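Local coordinates for protein alpha-glucosidase (Bacteroides thetaiotaomicron, PDB 5XFM) that acts as a calcium-binding glycoside hydrolase of family 97, cleaving beta-L-arabinopyranosides and alpha-galactosides, at residues 82-87 against 442-448; 213-218 against 257-261; 286-292 against 423-429; 519-525 against 550-554. The protein carries 1 engineered substitution. One frame throughout, in Å; residues are numbered along the deposited sequence.

Interaction 1 is the hub of the set, a buried seam between the N-terminal beta domain and the catalytic barrel in which two arginines grip neutral carbonyl oxygens. It touches the other three. Met444 packs against the loop of interaction 2, Asn447 probably hydrogen-bonds to Tyr286 of interaction 3, and Arg86 lies against Gln523 and Pro525 of interaction 4. Interaction 2, also buried, relies on proline-on-tyrosine packing with no hydrogen bond across it. Interaction 3 is only partly buried, and there a carboxylate at a helix end gathers hydroxyls. Interaction 4 is buried yet hydrated, with one threonine hydroxyl bonded straight to a carbonyl and waters bridging the backbones, on the barrel side facing the C-terminal beta domain.

Interaction 1: 82-87 against 442-448; sequences YQQTRI and ERMYPNY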
# COMPACT_ATOMS: atom_id res chain seq x y z
N TYR A 82 0.92 20.75 -1.98
CA TYR A 82 1.50 19.94 -3.03
C TYR A 82 0.45 19.14 -3.80
O TYR A 82 -0.63 18.83 -3.28
CB TYR A 82 2.59 19.00 -2.47
CG TYR A 82 2.13 17.86 -1.59
CD1 TYR A 82 1.69 16.65 -2.14
CD2 TYR A 82 2.19 17.95 -0.20
CE1 TYR A 82 1.30 15.59 -1.33
CE2 TYR A 82 1.80 16.90 0.61
CZ TYR A 82 1.36 15.72 0.04
OH TYR A 82 0.97 14.67 0.85
N GLN A 83 0.75 18.87 -5.06
CA GLN A 83 -0.13 18.06 -5.90
C GLN A 83 0.47 16.67 -6.06
O GLN A 83 1.68 16.53 -6.21
CB GLN A 83 -0.37 18.71 -7.27
CG GLN A 83 -1.02 20.10 -7.25
CD GLN A 83 -0.12 21.18 -6.68
OE1 GLN A 83 1.02 21.34 -7.12
NE2 GLN A 83 -0.63 21.93 -5.71
N GLN A 84 -0.38 15.65 -5.99
CA GLN A 84 0.09 14.28 -6.14
C GLN A 84 -0.95 13.41 -6.83
O GLN A 84 -2.08 13.30 -6.35
CB GLN A 84 0.44 13.69 -4.77
CG GLN A 84 1.07 12.31 -4.82
CD GLN A 84 2.38 12.30 -5.60
OE1 GLN A 84 3.26 13.14 -5.38
NE2 GLN A 84 2.53 11.33 -6.50
N THR A 85 -0.57 12.81 -7.95
CA THR A 85 -1.44 11.85 -8.63
C THR A 85 -1.21 10.46 -8.06
O THR A 85 -0.24 10.24 -7.33
CB THR A 85 -1.18 11.82 -10.14
OG1 THR A 85 0.15 11.36 -10.39
CG2 THR A 85 -1.38 13.19 -10.75
N ARG A 86 -2.10 9.53 -8.41
CA ARG A 86 -1.96 8.11 -8.07
C ARG A 86 -2.12 7.78 -6.58
O ARG A 86 -1.66 6.73 -6.12
CB ARG A 86 -0.60 7.58 -8.55
CG ARG A 86 -0.39 7.65 -10.05
CD ARG A 86 1.10 7.63 -10.38
NE ARG A 86 1.73 8.93 -10.12
CZ ARG A 86 2.98 9.09 -9.70
NH1 ARG A 86 3.76 8.05 -9.49
NH2 ARG A 86 3.45 10.31 -9.49
N ILE A 87 -2.73 8.68 -5.81
CA ILE A 87 -3.05 8.40 -4.41
C ILE A 87 -4.51 8.76 -4.14
O ILE A 87 -5.24 9.11 -5.06
CB ILE A 87 -2.12 9.16 -3.43
CG1 ILE A 87 -2.34 10.67 -3.52
CG2 ILE A 87 -0.66 8.82 -3.67
CD1 ILE A 87 -1.76 11.43 -2.34
N GLU A 442 4.76 6.65 -4.80
CA GLU A 442 4.06 7.42 -5.83
C GLU A 442 4.67 8.82 -5.99
O GLU A 442 4.86 9.31 -7.11
CB GLU A 442 2.57 7.57 -5.50
CG GLU A 442 1.73 6.28 -5.58
CD GLU A 442 1.63 5.56 -4.24
OE1 GLU A 442 2.47 5.82 -3.36
OE2 GLU A 442 0.69 4.74 -4.08
N ARG A 443 5.00 9.45 -4.87
CA ARG A 443 5.60 10.77 -4.91
C ARG A 443 7.07 10.67 -5.25
O ARG A 443 7.59 11.46 -6.03
CB ARG A 443 5.42 11.50 -3.57
CG ARG A 443 5.88 12.94 -3.61
CD ARG A 443 5.08 13.80 -2.66
NE ARG A 443 5.52 15.19 -2.70
CZ ARG A 443 5.09 16.08 -3.58
NH1 ARG A 443 4.20 15.71 -4.51
NH2 ARG A 443 5.53 17.33 -3.55
N MET A 444 7.76 9.70 -4.65
CA MET A 444 9.19 9.55 -4.90
C MET A 444 9.50 9.22 -6.36
O MET A 444 10.51 9.69 -6.90
CB MET A 444 9.77 8.49 -3.97
CG MET A 444 9.74 8.91 -2.52
SD MET A 444 9.81 7.56 -1.33
CE MET A 444 11.50 7.01 -1.52
N TYR A 445 8.64 8.43 -7.01
CA TYR A 445 8.86 7.98 -8.40
C TYR A 445 7.69 8.27 -9.34
O TYR A 445 6.65 7.61 -9.27
CB TYR A 445 9.15 6.48 -8.42
CG TYR A 445 10.24 6.05 -7.46
CD1 TYR A 445 11.58 6.19 -7.79
CD2 TYR A 445 9.92 5.52 -6.21
CE1 TYR A 445 12.57 5.80 -6.91
CE2 TYR A 445 10.89 5.13 -5.33
CZ TYR A 445 12.22 5.27 -5.68
OH TYR A 445 13.20 4.88 -4.79
N PRO A 446 7.87 9.22 -10.27
CA PRO A 446 6.83 9.69 -11.20
C PRO A 446 6.19 8.59 -12.04
O PRO A 446 5.03 8.73 -12.43
CB PRO A 446 7.59 10.66 -12.12
CG PRO A 446 8.76 11.11 -11.31
CD PRO A 446 9.14 9.95 -10.44
N ASN A 447 6.92 7.51 -12.31
CA ASN A 447 6.40 6.44 -13.17
C ASN A 447 5.96 5.19 -12.40
O ASN A 447 5.61 4.18 -12.99
CB ASN A 447 7.43 6.06 -14.24
CG ASN A 447 8.78 5.68 -13.64
OD1 ASN A 447 9.25 6.30 -12.68
ND2 ASN A 447 9.41 4.68 -14.22
N TYR A 448 5.95 5.29 -11.08
CA TYR A 448 5.46 4.20 -10.25
C TYR A 448 3.94 4.14 -10.31
O TYR A 448 3.26 5.12 -10.05
CB TYR A 448 5.94 4.37 -8.80
CG TYR A 448 5.24 3.44 -7.85
CD1 TYR A 448 5.54 2.08 -7.82
CD2 TYR A 448 4.27 3.92 -6.98
CE1 TYR A 448 4.89 1.22 -6.96
CE2 TYR A 448 3.61 3.07 -6.11
CZ TYR A 448 3.93 1.72 -6.10
OH TYR A 448 3.27 0.88 -5.24
O HOH W 1 5.77 11.96 -8.41
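The seam between the N-terminal beta-sandwich domain and the TIM-barrel domain is held here by two arginines, Arg86 from the loop after strand 69-83 and Arg443 from the short helix 441-444. Arg86 turns at chi3 (-77°) and carries its guanidinium into the type I turn Tyr445-Tyr448. NH1 donates to Tyr445 O at 2.9 Å and to Tyr448 O at 3.0 Å, the latter on a lone pair in the carbonyl plane. Tyr445 O also closes the turn by accepting from Tyr448 N, which reaches it from the opposite face of its plane. Pro446 O sits over one guanidinium face and Glu442 CB over the other. Arg86 NE bonds almost straight to Thr85 OG1 at 2.9 Å, fixing the group's rotation. A water links Arg86 NH2 to Arg443 O. A methionine in place of Arg86 would probably leave Tyr448 O without the donor described here and Tyr445 O with only the N-H of its own turn, so that the turn is freer to shift.

Arg443 reaches back the other way. Its NH1 bonds to Gln84 OE1 at 2.9 Å, the amide standing nearly perpendicular (89°) to the guanidinium, and weakly to Gln83 O. Tyr82 covers one guanidinium face, with CD1 3.6 Å from Arg443 NH1; its hydroxyl is engaged by Asp280. Arginine suits both places because it is long, flat and rich in donors. The partial negative charges of the carbonyls gathered at the end of this short helix probably favour the positive guanidinium of Arg86.

Interaction 2: 213-218 against 257-261; sequences GVDSRY and ATPWR
Tyr218 turns one face of its ring to the CD-CG edge of Pro259, the two side chains crossing at about a right angle, and the contact can be followed outward along the tyrosine. CB begins it, 3.8 Å from Pro259 CG. A chi1 of -141°, well off a staggered value, then swings the ring across the proline, with Tyr218 CG 3.4 Å from Pro259 CD. That CD stands 3.4 Å from the centroid of the Tyr218 ring and 14° off its normal, a CH-pi contact over the face. A proline suits the place, since its CD, bonded to the ring nitrogen, is a somewhat polarised donor and the residue brings no N-H to satisfy. Further out, Tyr218 CE2 meets Arg261 NH2 at 3.7 Å, approaching the edge of the guanidinium. At the tip, Tyr218 OH rests 3.7 Å from Thr258 CG2 and finds its polar partner in Glu142, which also forms a salt bridge with Arg261.

Val214 CG2 packs on Pro259 CG at 3.7 Å. Gly213 has positive phi, and a side chain there would press on Trp260 CD1. From Asp215 to Tyr218 the chain makes a type I turn, where Asp215 OD1 takes the Arg217 N-H in an Asx turn and Asp215 forms a salt bridge with Arg217. The arrangement belongs to the antiparallel sheet of the N-terminal domain, where the loop leaving strand 206-212 folds back on neighbouring strand 256-266.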
# COMPACT_ATOMS: atom_id res chain seq x y z
N GLY A 213 9.58 6.89 2.69
CA GLY A 213 10.81 7.48 2.21
C GLY A 213 11.96 6.49 2.23
O GLY A 213 13.12 6.88 2.38
N VAL A 214 11.63 5.21 2.07
CA VAL A 214 12.66 4.20 1.89
C VAL A 214 13.07 4.08 0.42
O VAL A 214 12.24 3.79 -0.45
CB VAL A 214 12.20 2.82 2.39
CG1 VAL A 214 13.23 1.75 2.03
CG2 VAL A 214 11.92 2.87 3.88
N ASP A 215 14.34 4.33 0.16
CA ASP A 215 14.87 4.17 -1.19
C ASP A 215 16.19 3.42 -1.11
O ASP A 215 16.43 2.70 -0.15
CB ASP A 215 15.05 5.53 -1.88
CG ASP A 215 15.83 6.54 -1.04
OD1 ASP A 215 16.81 6.16 -0.36
OD2 ASP A 215 15.45 7.73 -1.08
N SER A 216 17.05 3.65 -2.09
CA SER A 216 18.31 2.92 -2.18
C SER A 216 19.24 3.15 -0.99
O SER A 216 20.19 2.40 -0.78
CB SER A 216 19.01 3.27 -3.50
OG SER A 216 19.43 4.61 -3.53
N ARG A 217 18.97 4.21 -0.21
CA ARG A 217 19.87 4.59 0.88
C ARG A 217 19.59 3.86 2.20
O ARG A 217 20.24 4.13 3.20
CB ARG A 217 19.81 6.10 1.09
CG ARG A 217 20.64 6.88 0.07
CD ARG A 217 20.28 8.35 0.01
NE ARG A 217 18.92 8.57 -0.48
CZ ARG A 217 18.22 9.69 -0.31
NH1 ARG A 217 18.76 10.71 0.35
NH2 ARG A 217 16.99 9.79 -0.79
N TYR A 218 18.65 2.92 2.20
CA TYR A 218 18.35 2.19 3.43
C TYR A 218 17.74 0.84 3.11
O TYR A 218 17.57 0.47 1.95
CB TYR A 218 17.39 3.00 4.31
CG TYR A 218 17.65 2.95 5.81
CD1 TYR A 218 18.66 3.72 6.38
CD2 TYR A 218 16.85 2.19 6.65
CE1 TYR A 218 18.89 3.72 7.74
CE2 TYR A 218 17.07 2.18 8.03
CZ TYR A 218 18.10 2.95 8.57
OH TYR A 218 18.32 2.94 9.93
N ALA A 257 20.56 10.31 6.72
CA ALA A 257 19.38 10.16 7.55
C ALA A 257 18.73 8.77 7.42
O ALA A 257 19.00 8.03 6.47
CB ALA A 257 18.35 11.24 7.21
N THR A 258 17.89 8.43 8.39
CA THR A 258 17.05 7.24 8.31
C THR A 258 15.77 7.63 7.57
O THR A 258 15.49 8.82 7.41
CB THR A 258 16.68 6.68 9.70
OG1 THR A 258 15.72 7.52 10.33
CG2 THR A 258 17.91 6.55 10.57
N PRO A 259 15.00 6.65 7.09
CA PRO A 259 13.65 6.93 6.59
C PRO A 259 12.73 7.46 7.69
O PRO A 259 13.13 7.53 8.86
CB PRO A 259 13.16 5.57 6.10
CG PRO A 259 14.40 4.78 5.85
CD PRO A 259 15.40 5.25 6.85
N TRP A 260 11.52 7.85 7.31
CA TRP A 260 10.57 8.37 8.28
C TRP A 260 9.77 7.24 8.93
O TRP A 260 9.25 6.36 8.24
CB TRP A 260 9.62 9.36 7.60
CG TRP A 260 10.31 10.57 7.04
CD1 TRP A 260 10.84 10.70 5.78
CD2 TRP A 260 10.57 11.81 7.71
NE1 TRP A 260 11.40 11.95 5.63
CE2 TRP A 260 11.25 12.65 6.80
CE3 TRP A 260 10.29 12.30 8.99
CZ2 TRP A 260 11.65 13.95 7.12
CZ3 TRP A 260 10.69 13.59 9.31
CH2 TRP A 260 11.36 14.40 8.38
N ARG A 261 9.71 7.24 10.25
CA ARG A 261 8.81 6.38 11.01
C ARG A 261 7.49 7.13 11.16
O ARG A 261 7.50 8.29 11.57
CB ARG A 261 9.40 6.09 12.39
CG ARG A 261 10.87 5.71 12.38
CD ARG A 261 11.09 4.41 11.69
NE ARG A 261 12.50 4.10 11.45
CZ ARG A 261 12.94 3.56 10.32
NH1 ARG A 261 12.09 3.31 9.33
NH2 ARG A 261 14.22 3.29 10.17

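Interaction 3: 286-292 against 423-429; sequences YETKHDY and ADDHGLM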
# COMPACT_ATOMS: atom_id res chain seq x y z
N TYR A 286 13.24 12.26 -9.08
CA TYR A 286 13.55 12.73 -10.43
C TYR A 286 12.31 13.34 -11.09
O TYR A 286 11.19 13.18 -10.61
CB TYR A 286 14.16 11.63 -11.31
CG TYR A 286 13.43 10.30 -11.37
CD1 TYR A 286 13.76 9.28 -10.49
CD2 TYR A 286 12.45 10.06 -12.32
CE1 TYR A 286 13.13 8.06 -10.54
CE2 TYR A 286 11.80 8.82 -12.38
CZ TYR A 286 12.14 7.83 -11.49
OH TYR A 286 11.52 6.61 -11.52
N GLU A 287 12.56 14.10 -12.14
CA GLU A 287 11.52 14.73 -12.92
C GLU A 287 11.30 13.86 -14.15
O GLU A 287 12.24 13.23 -14.64
CB GLU A 287 11.94 16.15 -13.33
CG GLU A 287 12.05 17.17 -12.18
CD GLU A 287 10.72 17.64 -11.61
OE1 GLU A 287 10.45 18.86 -11.67
OE2 GLU A 287 9.96 16.80 -11.08
N THR A 288 10.06 13.76 -14.63
CA THR A 288 9.82 12.99 -15.83
C THR A 288 9.44 13.87 -17.01
O THR A 288 8.80 14.91 -16.84
CB THR A 288 8.74 11.91 -15.62
OG1 THR A 288 8.68 11.06 -16.77
CG2 THR A 288 7.39 12.55 -15.37
N LYS A 289 9.83 13.45 -18.21
CA LYS A 289 9.45 14.12 -19.44
C LYS A 289 8.18 13.51 -20.01
O LYS A 289 7.61 14.01 -20.98
CB LYS A 289 10.57 14.01 -20.49
CG LYS A 289 11.90 14.63 -20.08
CD LYS A 289 12.97 14.37 -21.14
CE LYS A 289 14.34 14.89 -20.69
NZ LYS A 289 14.21 16.14 -19.90
N HIS A 290 7.72 12.42 -19.41
CA HIS A 290 6.57 11.69 -19.95
C HIS A 290 5.27 12.00 -19.23
O HIS A 290 5.24 12.20 -18.01
CB HIS A 290 6.84 10.19 -19.92
CG HIS A 290 8.04 9.79 -20.71
ND1 HIS A 290 9.24 9.44 -20.11
CD2 HIS A 290 8.25 9.70 -22.04
CE1 HIS A 290 10.13 9.15 -21.05
NE2 HIS A 290 9.55 9.30 -22.23
N ASP A 291 4.19 12.01 -20.00
CA ASP A 291 2.85 12.22 -19.49
C ASP A 291 2.17 10.86 -19.38
O ASP A 291 1.52 10.40 -20.33
CB ASP A 291 2.06 13.16 -20.40
CG ASP A 291 0.68 13.50 -19.87
OD1 ASP A 291 0.40 13.25 -18.67
OD2 ASP A 291 -0.14 14.04 -20.65
N TYR A 292 2.35 10.20 -18.24
CA TYR A 292 1.92 8.81 -18.09
C TYR A 292 0.41 8.73 -17.96
O TYR A 292 -0.20 9.43 -17.15
CB TYR A 292 2.60 8.16 -16.89
CG TYR A 292 4.09 7.96 -17.09
CD1 TYR A 292 4.57 7.05 -18.03
CD2 TYR A 292 5.00 8.68 -16.36
CE1 TYR A 292 5.92 6.87 -18.21
CE2 TYR A 292 6.36 8.51 -16.54
CZ TYR A 292 6.81 7.60 -17.46
OH TYR A 292 8.17 7.44 -17.63
N ALA A 423 13.33 2.55 -16.38
CA ALA A 423 11.98 2.54 -16.92
C ALA A 423 11.55 3.94 -17.31
O ALA A 423 11.09 4.15 -18.44
CB ALA A 423 11.00 1.97 -15.90
N ASP A 424 11.69 4.89 -16.40
CA ASP A 424 11.32 6.26 -16.73
C ASP A 424 12.12 6.79 -17.89
O ASP A 424 11.59 7.54 -18.71
CB ASP A 424 11.50 7.22 -15.56
CG ASP A 424 11.05 8.62 -15.93
OD1 ASP A 424 9.83 8.81 -16.12
OD2 ASP A 424 11.92 9.52 -16.08
N ASP A 425 13.40 6.43 -17.96
CA ASP A 425 14.21 6.84 -19.11
C ASP A 425 13.63 6.30 -20.42
O ASP A 425 13.84 6.87 -21.49
CB ASP A 425 15.66 6.38 -18.95
CG ASP A 425 16.41 7.19 -17.90
OD1 ASP A 425 16.01 8.34 -17.63
OD2 ASP A 425 17.41 6.68 -17.35
N HIS A 426 12.90 5.19 -20.35
CA HIS A 426 12.29 4.64 -21.56
C HIS A 426 10.77 4.78 -21.60
O HIS A 426 10.10 4.02 -22.30
CB HIS A 426 12.69 3.19 -21.72
CG HIS A 426 14.17 3.00 -21.83
ND1 HIS A 426 14.98 2.83 -20.72
CD2 HIS A 426 14.99 2.97 -22.90
CE1 HIS A 426 16.23 2.70 -21.11
NE2 HIS A 426 16.27 2.78 -22.43
N GLY A 427 10.25 5.76 -20.87
CA GLY A 427 8.83 6.07 -20.87
C GLY A 427 7.93 4.93 -20.42
O GLY A 427 6.80 4.80 -20.91
N LEU A 428 8.39 4.13 -19.48
CA LEU A 428 7.60 2.98 -19.03
C LEU A 428 7.06 3.16 -17.62
O LEU A 428 7.78 3.55 -16.71
CB LEU A 428 8.44 1.71 -19.09
CG LEU A 428 8.84 1.25 -20.49
CD1 LEU A 428 10.02 0.30 -20.40
CD2 LEU A 428 7.66 0.59 -21.17
N MET A 429 5.77 2.87 -17.46
CA MET A 429 5.19 2.74 -16.13
C MET A 429 5.59 1.39 -15.53
O MET A 429 5.85 0.43 -16.25
CB MET A 429 3.67 2.89 -16.18
CG MET A 429 3.20 4.23 -16.64
SD MET A 429 1.41 4.36 -16.78
CE MET A 429 1.19 3.64 -18.41
O HOH W 2 11.91 10.95 -18.27
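Asp424 receives the hydroxyls of Thr288 and Tyr292 at the C-terminal end of helix 410-425, where a Schellman motif with Gly427 as its C-prime residue turns the chain toward barrel strand 429-432. Asp424 CG lies opposite the backbone N (chi1 -178°), which sends the carboxylate out to the loop 286-292. Thr288 OG1, likewise opposite its own N (chi1 -172°), donates to Asp424 OD1 at 2.6 Å on the syn lone pair. The same hydroxyl accepts from His290 N in an ST turn, a double role that threonine fills well. Tyr292 OH donates to Asp424 OD1, also at 2.6 Å, but from above the carboxylate plane, 38° out of it.

The Tyr292 ring runs alongside Met429 in the opposite direction, with CD1 3.4 Å from Met429 CG, and the sulfur gives an oblique Met-aromatic contact. A phenylalanine in place of Tyr292 lacks the hydroxyl, so Asp424 OD1 would probably be held by Thr288 alone of the two and its carboxylate be less firmly fixed. His290 lays its ring over the helix end, with Gly427 CA 3.4 Å from the ring centroid, a CH-pi contact. Glycine fits there by its positive phi, and a CB would crowd His290 NE2. Tyr286 CE2 slides past Asp424 CB at 3.6 Å, while its hydroxyl bonds to Asn447. A water donates to Asp424 OD2 at 2.6 Å and accepts from Lys289 N.

Interaction 4: 519-525 against 550-554; sequences TVLLQNP and VPTTW
A chi1 of 70° sets the Thr552 hydroxyl between its backbone N and carbonyl carbon, where OG1 donates to Pro525 O at 2.6 Å, tilted 31° from the carbonyl plane. Gln523 has CG anti to its backbone N (chi1 174°), which lays CG against the edge of the Trp554 indole, 3.9 Å from CD1; the bend at chi2 then turns the amide nearly perpendicular to the ring. The long flexible glutamine can thus pack with its methylene and still use its polar end. Its NE2 donates to Ser486 and to a water that in turn donates to Thr552 O at 2.6 Å.

A second water accepts from Asn524 N and, weakly, from Trp554 NE1. A third lies 2.8 Å from Thr519 O and 2.9 Å from Pro551 O. These waters bridge the two segments, between which no direct backbone hydrogen bond forms. Beyond them, Val550 CG2 covers Thr519 OG1 at 3.5 Å, the hydroxyl being bonded back to Leu516 O in its own helix. Trp554 also makes a cation-pi contact with Arg572 of strand 567-574. The contact therefore lies at the junction of the TIM barrel, whose strand 526-528 follows Pro525, with the antiparallel C-terminal domain.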
# COMPACT_ATOMS: atom_id res chain seq x y z
N THR A 519 -14.30 -1.83 -6.69
CA THR A 519 -13.53 -1.00 -7.62
C THR A 519 -13.34 0.42 -7.07
O THR A 519 -12.42 1.14 -7.47
CB THR A 519 -14.19 -0.93 -9.02
OG1 THR A 519 -15.44 -0.22 -8.95
CG2 THR A 519 -14.43 -2.34 -9.56
N VAL A 520 -14.21 0.81 -6.15
CA VAL A 520 -14.09 2.11 -5.52
C VAL A 520 -13.34 2.00 -4.19
O VAL A 520 -12.56 2.88 -3.83
CB VAL A 520 -15.48 2.73 -5.30
CG1 VAL A 520 -15.36 4.06 -4.58
CG2 VAL A 520 -16.18 2.91 -6.63
N LEU A 521 -13.58 0.91 -3.47
CA LEU A 521 -12.92 0.69 -2.19
C LEU A 521 -11.40 0.54 -2.31
O LEU A 521 -10.66 1.12 -1.52
CB LEU A 521 -13.49 -0.55 -1.50
CG LEU A 521 -14.95 -0.41 -1.06
CD1 LEU A 521 -15.46 -1.72 -0.46
CD2 LEU A 521 -15.11 0.74 -0.08
N LEU A 522 -10.94 -0.23 -3.29
CA LEU A 522 -9.52 -0.53 -3.42
C LEU A 522 -8.85 0.30 -4.52
O LEU A 522 -9.17 0.15 -5.70
CB LEU A 522 -9.33 -2.03 -3.70
CG LEU A 522 -10.10 -3.01 -2.80
CD1 LEU A 522 -9.73 -4.46 -3.08
CD2 LEU A 522 -9.90 -2.68 -1.33
N GLN A 523 -7.89 1.14 -4.14
CA GLN A 523 -7.29 2.13 -5.04
C GLN A 523 -5.95 1.69 -5.65
O GLN A 523 -5.06 1.19 -4.96
CB GLN A 523 -7.11 3.46 -4.29
CG GLN A 523 -6.36 4.55 -5.05
CD GLN A 523 -4.86 4.48 -4.80
OE1 GLN A 523 -4.42 4.21 -3.68
NE2 GLN A 523 -4.08 4.71 -5.84
N ASN A 524 -5.84 1.86 -6.97
CA ASN A 524 -4.59 1.71 -7.71
C ASN A 524 -4.73 2.40 -9.07
O ASN A 524 -5.75 2.22 -9.74
CB ASN A 524 -4.21 0.23 -7.87
CG ASN A 524 -2.74 0.03 -8.24
OD1 ASN A 524 -2.38 0.02 -9.42
ND2 ASN A 524 -1.90 -0.11 -7.23
N PRO A 525 -3.71 3.17 -9.49
CA PRO A 525 -3.78 4.02 -10.68
C PRO A 525 -4.05 3.25 -11.98
O PRO A 525 -4.84 3.68 -12.82
CB PRO A 525 -2.39 4.66 -10.74
CG PRO A 525 -1.79 4.44 -9.40
CD PRO A 525 -2.37 3.19 -8.88
N VAL A 550 -15.89 2.98 -14.89
CA VAL A 550 -15.13 3.04 -13.64
C VAL A 550 -13.86 3.90 -13.73
O VAL A 550 -13.08 3.79 -14.68
CB VAL A 550 -14.77 1.60 -13.15
CG1 VAL A 550 -13.75 0.93 -14.07
CG2 VAL A 550 -14.28 1.62 -11.72
N PRO A 551 -13.67 4.79 -12.75
CA PRO A 551 -12.42 5.56 -12.65
C PRO A 551 -11.37 4.79 -11.86
O PRO A 551 -11.71 3.85 -11.15
CB PRO A 551 -12.85 6.84 -11.92
CG PRO A 551 -14.19 6.53 -11.29
CD PRO A 551 -14.64 5.16 -11.71
N THR A 552 -10.10 5.16 -12.01
CA THR A 552 -9.03 4.53 -11.24
C THR A 552 -8.21 5.59 -10.49
O THR A 552 -7.30 5.26 -9.73
CB THR A 552 -8.09 3.68 -12.12
OG1 THR A 552 -7.29 4.52 -12.96
CG2 THR A 552 -8.88 2.70 -12.97
N THR A 553 -8.52 6.87 -10.72
CA THR A 553 -7.80 7.97 -10.08
C THR A 553 -8.77 8.89 -9.35
O THR A 553 -9.94 8.98 -9.73
CB THR A 553 -7.00 8.80 -11.11
OG1 THR A 553 -7.90 9.34 -12.08
CG2 THR A 553 -5.96 7.92 -11.81
N TRP A 554 -8.29 9.59 -8.33
CA TRP A 554 -9.20 10.34 -7.47
C TRP A 554 -8.70 11.72 -7.09
O TRP A 554 -7.50 11.96 -7.02
CB TRP A 554 -9.49 9.53 -6.21
CG TRP A 554 -9.84 8.10 -6.50
CD1 TRP A 554 -9.03 7.01 -6.37
CD2 TRP A 554 -11.09 7.60 -6.99
NE1 TRP A 554 -9.70 5.87 -6.73
CE2 TRP A 554 -10.97 6.21 -7.11
CE3 TRP A 554 -12.31 8.21 -7.32
CZ2 TRP A 554 -12.02 5.40 -7.56
CZ3 TRP A 554 -13.36 7.40 -7.76
CH2 TRP A 554 -13.20 6.01 -7.88
O HOH W 3 -10.49 1.94 -9.27
O HOH W 4 -5.53 6.19 -8.10
O HOH W 5 -8.42 3.13 -8.15